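Local coordinates for protein leucine aminopeptidase (Legionella pneumophila, PDB 5GNE) that probably removes amino-terminal residues from peptides as a zinc-dependent metalloexopeptidase of the M28 family, and carries two zinc ions in its active site, at residues 233-238 with 243-248; 251-256 with 322-327. One frame throughout, in Å; residues are numbered along the deposited sequence.

Overall arrangement
Both contacts belong to the M28 peptidase domain and share helix 243-254, which packs against the eight-stranded mixed sheet: contact 1 takes its first turns, contact 2 its last. Both segments of contact 1 precede those of contact 2 in the chain, and the centres of the two contacts lie about 13 Å apart. In contact 1 the helix starts beside the end of strand 230-235, close to the zinc site and buried in the core. In contact 2 it ends near the surface, against the turn that leads from helix 318-323 into strand 328-332. Ile233 CD1 packs on Phe252 CE1 at 3.9 Å, joining the two contacts. Helix 243-254 thus runs from the neighbourhood of the zinc site to a surface contact.

Contact 1: 233-238 with 243-248; sequences IAYAAE and IGSGYV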
ATOM      1  N   ILE A 233       5.226  -5.475  -3.949  1.00 35.06           N
ATOM      2  CA  ILE A 233       5.800  -4.153  -3.857  1.00 28.78           C
ATOM      3  C   ILE A 233       5.889  -3.589  -2.443  1.00 31.41           C
ATOM      4  O   ILE A 233       4.959  -3.679  -1.646  1.00 41.20           O
ATOM      5  CB  ILE A 233       5.017  -3.150  -4.743  1.00 26.17           C
ATOM      6  CG1 ILE A 233       4.919  -3.687  -6.181  1.00 28.72           C
ATOM      7  CG2 ILE A 233       5.729  -1.836  -4.781  1.00 35.65           C
ATOM      8  CD1 ILE A 233       4.159  -2.827  -7.123  1.00 26.07           C
ATOM      9  N   ALA A 234       7.046  -3.026  -2.140  1.00 32.84           N
ATOM     10  CA  ALA A 234       7.265  -2.216  -0.941  1.00 30.25           C
ATOM     11  C   ALA A 234       7.381  -0.716  -1.282  1.00 32.58           C
ATOM     12  O   ALA A 234       8.416  -0.264  -1.812  1.00 38.48           O
ATOM     13  CB  ALA A 234       8.515  -2.697  -0.217  1.00 33.17           C
ATOM     14  N   TYR A 235       6.320   0.040  -1.028  1.00 35.39           N
ATOM     15  CA  TYR A 235       6.311   1.467  -1.318  1.00 37.78           C
ATOM     16  C   TYR A 235       7.149   2.258  -0.336  1.00 42.64           C
ATOM     17  O   TYR A 235       7.013   2.117   0.884  1.00 36.42           O
ATOM     18  CB  TYR A 235       4.876   2.035  -1.306  1.00 31.38           C
ATOM     19  CG  TYR A 235       3.902   1.283  -2.188  1.00 32.62           C
ATOM     20  CD1 TYR A 235       4.048   1.295  -3.561  1.00 32.35           C
ATOM     21  CD2 TYR A 235       2.859   0.538  -1.645  1.00 32.04           C
ATOM     22  CE1 TYR A 235       3.164   0.608  -4.387  1.00 32.00           C
ATOM     23  CE2 TYR A 235       1.969  -0.149  -2.466  1.00 26.78           C
ATOM     24  CZ  TYR A 235       2.121  -0.106  -3.834  1.00 28.30           C
ATOM     25  OH  TYR A 235       1.246  -0.787  -4.652  1.00 35.06           O
ATOM     26  N   ALA A 236       7.992   3.128  -0.874  1.00 39.94           N
ATOM     27  CA  ALA A 236       8.673   4.123  -0.051  1.00 41.22           C
ATOM     28  C   ALA A 236       7.703   5.257   0.290  1.00 36.04           C
ATOM     29  O   ALA A 236       6.709   5.437  -0.379  1.00 30.59           O
ATOM     30  CB  ALA A 236       9.870   4.663  -0.784  1.00 35.34           C
ATOM     31  N   ALA A 237       8.008   6.003   1.343  1.00 35.19           N
ATOM     32  CA  ALA A 237       7.445   7.327   1.563  1.00 34.53           C
ATOM     33  C   ALA A 237       5.923   7.447   1.497  1.00 41.65           C
ATOM     34  O   ALA A 237       5.384   8.507   1.106  1.00 37.94           O
ATOM     35  CB  ALA A 237       8.066   8.290   0.530  1.00 37.84           C
ATOM     36  N   GLU A 238       5.213   6.400   1.896  1.00 35.66           N
ATOM     37  CA  GLU A 238       3.754   6.509   1.925  1.00 35.39           C
ATOM     38  C   GLU A 238       3.322   7.593   2.912  1.00 34.15           C
ATOM     39  O   GLU A 238       2.297   8.241   2.731  1.00 36.33           O
ATOM     40  CB  GLU A 238       3.119   5.170   2.269  1.00 31.36           C
ATOM     41  CG  GLU A 238       1.596   5.156   2.246  1.00 30.90           C
ATOM     42  CD  GLU A 238       0.979   5.528   3.592  1.00 42.38           C
ATOM     43  OE1 GLU A 238       1.735   5.690   4.583  1.00 43.49           O
ATOM     44  OE2 GLU A 238      -0.264   5.654   3.663  1.00 36.68           O
ATOM     45  N   ILE A 243       3.873   9.503  -1.981  1.00 31.29           N
ATOM     46  CA  ILE A 243       4.724   9.785  -3.136  1.00 41.95           C
ATOM     47  C   ILE A 243       5.466   8.543  -3.667  1.00 42.14           C
ATOM     48  O   ILE A 243       5.678   8.443  -4.879  1.00 44.11           O
ATOM     49  CB  ILE A 243       5.726  10.940  -2.846  1.00 41.07           C
ATOM     50  CG1 ILE A 243       6.399  11.396  -4.154  1.00 48.02           C
ATOM     51  CG2 ILE A 243       6.738  10.531  -1.804  1.00 40.24           C
ATOM     52  CD1 ILE A 243       7.414  12.534  -4.015  1.00 30.24           C
ATOM     53  N   GLY A 244       5.822   7.586  -2.801  1.00 38.22           N
ATOM     54  CA  GLY A 244       6.494   6.382  -3.283  1.00 28.30           C
ATOM     55  C   GLY A 244       5.692   5.610  -4.328  1.00 36.90           C
ATOM     56  O   GLY A 244       6.187   5.391  -5.466  1.00 37.03           O
ATOM     57  N   SER A 245       4.456   5.231  -3.990  1.00 32.33           N
ATOM     58  CA  SER A 245       3.585   4.530  -4.931  1.00 30.44           C
ATOM     59  C   SER A 245       3.239   5.399  -6.150  1.00 37.24           C
ATOM     60  O   SER A 245       2.942   4.874  -7.220  1.00 41.14           O
ATOM     61  CB  SER A 245       2.281   4.075  -4.262  1.00 32.13           C
ATOM     62  OG  SER A 245       1.682   5.117  -3.524  1.00 32.86           O
ATOM     63  N   GLY A 246       3.223   6.715  -5.967  1.00 33.84           N
ATOM     64  CA  GLY A 246       3.126   7.641  -7.084  1.00 38.22           C
ATOM     65  C   GLY A 246       4.141   7.280  -8.155  1.00 38.57           C
ATOM     66  O   GLY A 246       3.802   6.931  -9.289  1.00 33.39           O
ATOM     67  N   TYR A 247       5.409   7.340  -7.776  1.00 39.74           N
ATOM     68  CA  TYR A 247       6.481   6.957  -8.688  1.00 44.81           C
ATOM     69  C   TYR A 247       6.344   5.537  -9.216  1.00 47.92           C
ATOM     70  O   TYR A 247       6.550   5.310 -10.404  1.00 48.30           O
ATOM     71  CB  TYR A 247       7.831   7.151  -8.005  1.00 39.51           C
ATOM     72  CG  TYR A 247       8.164   8.613  -7.895  1.00 48.01           C
ATOM     73  CD1 TYR A 247       8.256   9.398  -9.048  1.00 47.67           C
ATOM     74  CD2 TYR A 247       8.379   9.219  -6.667  1.00 42.72           C
ATOM     75  CE1 TYR A 247       8.564  10.742  -8.975  1.00 47.46           C
ATOM     76  CE2 TYR A 247       8.687  10.562  -6.588  1.00 52.09           C
ATOM     77  CZ  TYR A 247       8.777  11.318  -7.749  1.00 55.22           C
ATOM     78  OH  TYR A 247       9.083  12.651  -7.687  1.00 68.48           O
ATOM     79  N   VAL A 248       5.985   4.590  -8.349  1.00 44.46           N
ATOM     80  CA  VAL A 248       5.827   3.215  -8.810  1.00 40.65           C
ATOM     81  C   VAL A 248       4.733   3.098  -9.896  1.00 41.09           C
ATOM     82  O   VAL A 248       4.918   2.396 -10.901  1.00 47.63           O
ATOM     83  CB  VAL A 248       5.532   2.256  -7.650  1.00 31.67           C
ATOM     84  CG1 VAL A 248       5.205   0.878  -8.182  1.00 26.81           C
ATOM     85  CG2 VAL A 248       6.730   2.179  -6.720  1.00 29.29           C
TER
HETATM   86  O   HOH W   1       3.970   5.759  -1.109  1.00 39.19           O
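Tyr235 and Ser245 meet where strand 230-235 runs out into the zinc-site loop and helix 243-254 turns back alongside it, a strand-to-helix connection of the M28 alpha/beta fold; the N-to-C directions of strand 233-235 and helix 243-248 make 133°. From CB outward, the tyrosine first meets Ser245 N, 4.2 Å from CB. CG, anti to the carbonyl carbon (chi1 -53°), brings the ring against the first turn of the helix; CD1 comes to 3.4 Å from Ser245 CB and CE1 still touches the same carbon. Ser245 CB thus sits over one ring face in a CH-pi contact, while Val248 CG2 lies at the edge, near the ring plane. At the tip, OH is hydrogen-bonded to Trp321 NE1, and the ring also packs on His191, a zinc ligand, so the tyrosine is a second-shell neighbour of the metal site.

Beyond the ring, Ile233 CD1 meets Val248 CG1, the two side chains running antiparallel past one another. At the loop end Ala237 CB packs on Ile243 CG2 at 3.5 Å. Ser245 OG turns from the tyrosine to bond with Asp317, Asn320 and the Leu242 carbonyl, three partners that fix its rotation. Glu238, in the same loop, is known to bind zinc in this protein but holds no metal in this chain.

Gly244 has no side chain, and Ala236 O fills the place a CB would take, making a CA-H...O contact of 3.1 Å with Gly244 CA. That same carbonyl oxygen accepts from a water, 2.9 Å away, which in turn takes the N-H of Ser245.

Contact 2: 251-256 with 322-327; sequences DFLQKK and TNEGFK
The C-terminal end of helix 243-254 meets the Schellman turn that closes helix 318-323, and Leu253 carries the contact from the helix side. Its CG stands anti to the carbonyl carbon (chi1 -78°), which sends the isobutyl group out from the helix to fork between two side chains of the turn. One branch, CD1, lies against the carboxylate end of Glu324, 3.5 Å from CD, and also touches CB and CG of that side chain. The other branch, CD2, reaches the far end of the Phe326 ring, 3.7 Å from CZ and 3.9 Å from CE2, approaching it obliquely.

Glu324 is bent at chi2 (-71°), folding its chain so that CG and the carboxylate all come up against the one methyl. The polar end is held from the helix as well: OE2 is hydrogen-bonded to Gln250 NE2, one turn before Leu253, so the acid combines an apolar contact with a polar one. Phe326 and Leu253 pass alongside, pointing opposite ways, and the phenylalanine also packs edge-to-face with Trp321, against Val249 of the helix and against Val259 of the neighbouring strand. Phe252 stands edge-to-face with Trp321 too, so that indole gathers an aromatic from each side of the contact.

Both helices end in the same way. Gly325, with positive phi (83°), is the C-prime residue of its turn, its N bonded to Thr322 O at 3.1 Å; Lys256, likewise at positive phi, has its N hydrogen-bonded to Leu253 O. Away from the zinc site, this is a small surface contact of the M28 alpha/beta domain, in which two helix ends meet through Leu253, Glu324 and Phe326, each closed by a Schellman motif.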
ATOM      1  N   ASP A 251       5.984   4.369 -12.999  1.00 43.52           N
ATOM      2  CA  ASP A 251       6.939   3.427 -13.587  1.00 44.52           C
ATOM      3  C   ASP A 251       6.225   2.288 -14.329  1.00 49.82           C
ATOM      4  O   ASP A 251       6.643   1.898 -15.429  1.00 54.08           O
ATOM      5  CB  ASP A 251       7.859   2.860 -12.508  1.00 46.00           C
ATOM      6  CG  ASP A 251       8.990   2.024 -13.081  1.00 61.02           C
ATOM      7  OD1 ASP A 251       9.948   2.639 -13.601  1.00 67.38           O
ATOM      8  OD2 ASP A 251       8.957   0.774 -12.982  1.00 60.79           O
ATOM      9  N   PHE A 252       5.111   1.807 -13.776  1.00 49.48           N
ATOM     10  CA  PHE A 252       4.297   0.807 -14.460  1.00 45.08           C
ATOM     11  C   PHE A 252       3.681   1.381 -15.755  1.00 53.23           C
ATOM     12  O   PHE A 252       3.502   0.680 -16.753  1.00 46.69           O
ATOM     13  CB  PHE A 252       3.164   0.329 -13.549  1.00 37.31           C
ATOM     14  CG  PHE A 252       3.526  -0.856 -12.693  1.00 34.40           C
ATOM     15  CD1 PHE A 252       4.403  -0.709 -11.627  1.00 28.88           C
ATOM     16  CD2 PHE A 252       3.001  -2.114 -12.963  1.00 29.08           C
ATOM     17  CE1 PHE A 252       4.743  -1.801 -10.836  1.00 36.21           C
ATOM     18  CE2 PHE A 252       3.349  -3.212 -12.179  1.00 32.05           C
ATOM     19  CZ  PHE A 252       4.224  -3.051 -11.113  1.00 32.85           C
ATOM     20  N   LEU A 253       3.324   2.661 -15.716  1.00 48.86           N
ATOM     21  CA  LEU A 253       2.705   3.297 -16.865  1.00 44.74           C
ATOM     22  C   LEU A 253       3.722   3.481 -17.983  1.00 53.92           C
ATOM     23  O   LEU A 253       3.442   3.183 -19.145  1.00 49.64           O
ATOM     24  CB  LEU A 253       2.095   4.644 -16.469  1.00 48.03           C
ATOM     25  CG  LEU A 253       0.745   4.579 -15.743  1.00 46.77           C
ATOM     26  CD1 LEU A 253       0.280   5.964 -15.303  1.00 35.56           C
ATOM     27  CD2 LEU A 253      -0.295   3.931 -16.642  1.00 33.41           C
ATOM     28  N   GLN A 254       4.904   3.967 -17.621  1.00 51.79           N
ATOM     29  CA  GLN A 254       5.988   4.122 -18.575  1.00 54.38           C
ATOM     30  C   GLN A 254       6.419   2.801 -19.205  1.00 64.92           C
ATOM     31  O   GLN A 254       6.636   2.724 -20.411  1.00 69.35           O
ATOM     32  CB  GLN A 254       7.175   4.794 -17.895  1.00 47.97           C
ATOM     33  CG  GLN A 254       6.930   6.272 -17.684  1.00 63.32           C
ATOM     34  CD  GLN A 254       7.772   6.873 -16.581  1.00 70.26           C
ATOM     35  OE1 GLN A 254       8.816   6.335 -16.210  1.00 83.95           O
ATOM     36  NE2 GLN A 254       7.317   8.003 -16.046  1.00 64.51           N
ATOM     37  N   LYS A 255       6.494   1.751 -18.397  1.00 59.21           N
ATOM     38  CA  LYS A 255       6.923   0.459 -18.907  1.00 49.01           C
ATOM     39  C   LYS A 255       5.778  -0.269 -19.570  1.00 53.31           C
ATOM     40  O   LYS A 255       5.960  -1.371 -20.093  1.00 52.37           O
ATOM     41  CB  LYS A 255       7.472  -0.399 -17.781  1.00 48.83           C
ATOM     42  CG  LYS A 255       8.882  -0.067 -17.414  1.00 44.91           C
ATOM     43  CD  LYS A 255       9.282  -0.851 -16.192  1.00 52.10           C
ATOM     44  CE  LYS A 255      10.584  -0.306 -15.644  1.00 54.39           C
ATOM     45  NZ  LYS A 255      11.125  -1.272 -14.681  1.00 58.27           N
ATOM     46  N   LYS A 256       4.615   0.372 -19.598  1.00 52.22           N
ATOM     47  CA  LYS A 256       3.459  -0.225 -20.239  1.00 59.93           C
ATOM     48  C   LYS A 256       3.114  -1.617 -19.706  1.00 64.48           C
ATOM     49  O   LYS A 256       2.610  -2.449 -20.444  1.00 75.60           O
ATOM     50  CB  LYS A 256       3.700  -0.290 -21.747  1.00 69.42           C
ATOM     51  CG  LYS A 256       2.607   0.307 -22.621  1.00 78.20           C
ATOM     52  CD  LYS A 256       2.793   1.797 -22.860  1.00 85.78           C
ATOM     53  CE  LYS A 256       1.618   2.360 -23.657  1.00 94.07           C
ATOM     54  NZ  LYS A 256       1.707   3.829 -23.878  1.00 99.14           N
ATOM     55  N   THR A 322      -5.844   3.785  -8.427  1.00 38.10           N
ATOM     56  CA  THR A 322      -7.147   4.080  -8.977  1.00 42.24           C
ATOM     57  C   THR A 322      -7.113   5.417  -9.734  1.00 46.95           C
ATOM     58  O   THR A 322      -7.797   5.563 -10.730  1.00 40.44           O
ATOM     59  CB  THR A 322      -8.276   4.063  -7.932  1.00 55.10           C
ATOM     60  OG1 THR A 322      -8.531   5.372  -7.421  1.00 70.22           O
ATOM     61  CG2 THR A 322      -7.934   3.147  -6.821  1.00 35.83           C
ATOM     62  N   ASN A 323      -6.312   6.379  -9.283  1.00 46.80           N
ATOM     63  CA  ASN A 323      -6.184   7.630 -10.038  1.00 43.64           C
ATOM     64  C   ASN A 323      -5.692   7.425 -11.456  1.00 47.50           C
ATOM     65  O   ASN A 323      -5.964   8.255 -12.313  1.00 48.28           O
ATOM     66  CB  ASN A 323      -5.219   8.601  -9.351  1.00 38.82           C
ATOM     67  CG  ASN A 323      -5.867   9.339  -8.223  1.00 37.68           C
ATOM     68  OD1 ASN A 323      -7.064   9.334  -8.124  1.00 42.73           O
ATOM     69  ND2 ASN A 323      -5.082   9.975  -7.370  1.00 35.90           N
ATOM     70  N   GLU A 324      -5.016   6.310 -11.717  1.00 40.08           N
ATOM     71  CA  GLU A 324      -4.463   6.068 -13.046  1.00 35.84           C
ATOM     72  C   GLU A 324      -5.209   4.985 -13.796  1.00 45.31           C
ATOM     73  O   GLU A 324      -4.688   4.416 -14.762  1.00 45.78           O
ATOM     74  CB  GLU A 324      -2.977   5.693 -12.954  1.00 37.74           C
ATOM     75  CG  GLU A 324      -2.091   6.817 -12.474  1.00 51.31           C
ATOM     76  CD  GLU A 324      -1.909   7.941 -13.506  1.00 59.09           C
ATOM     77  OE1 GLU A 324      -2.602   7.953 -14.542  1.00 49.83           O
ATOM     78  OE2 GLU A 324      -1.043   8.811 -13.282  1.00 64.93           O
ATOM     79  N   GLY A 325      -6.435   4.708 -13.360  1.00 43.91           N
ATOM     80  CA  GLY A 325      -7.295   3.756 -14.046  1.00 34.46           C
ATOM     81  C   GLY A 325      -7.080   2.289 -13.717  1.00 40.30           C
ATOM     82  O   GLY A 325      -7.615   1.431 -14.396  1.00 45.89           O
ATOM     83  N   PHE A 326      -6.308   1.981 -12.682  1.00 34.47           N
ATOM     84  CA  PHE A 326      -6.145   0.587 -12.298  1.00 42.56           C
ATOM     85  C   PHE A 326      -7.145   0.134 -11.261  1.00 40.47           C
ATOM     86  O   PHE A 326      -7.535   0.915 -10.405  1.00 56.00           O
ATOM     87  CB  PHE A 326      -4.751   0.344 -11.771  1.00 40.99           C
ATOM     88  CG  PHE A 326      -3.671   0.641 -12.764  1.00 39.89           C
ATOM     89  CD1 PHE A 326      -3.294  -0.298 -13.692  1.00 41.30           C
ATOM     90  CD2 PHE A 326      -3.003   1.838 -12.723  1.00 45.41           C
ATOM     91  CE1 PHE A 326      -2.272  -0.042 -14.568  1.00 44.53           C
ATOM     92  CE2 PHE A 326      -1.975   2.105 -13.597  1.00 49.21           C
ATOM     93  CZ  PHE A 326      -1.610   1.160 -14.531  1.00 44.83           C
ATOM     94  N   LYS A 327      -7.574  -1.124 -11.354  1.00 48.25           N
ATOM     95  CA  LYS A 327      -8.527  -1.697 -10.400  1.00 40.89           C
ATOM     96  C   LYS A 327      -7.861  -2.097  -9.098  1.00 41.39           C
ATOM     97  O   LYS A 327      -6.832  -2.745  -9.063  1.00 54.90           O
ATOM     98  CB  LYS A 327      -9.249  -2.887 -11.011  1.00 41.50           C
ATOM     99  CG  LYS A 327     -10.205  -2.476 -12.131  1.00 48.37           C
ATOM    100  CD  LYS A 327     -10.830  -3.688 -12.784  1.00 53.09           C
ATOM    101  CE  LYS A 327     -11.877  -3.314 -13.798  1.00 52.54           C
ATOM    102  NZ  LYS A 327     -12.679  -4.514 -14.133  1.00 60.06           N
TER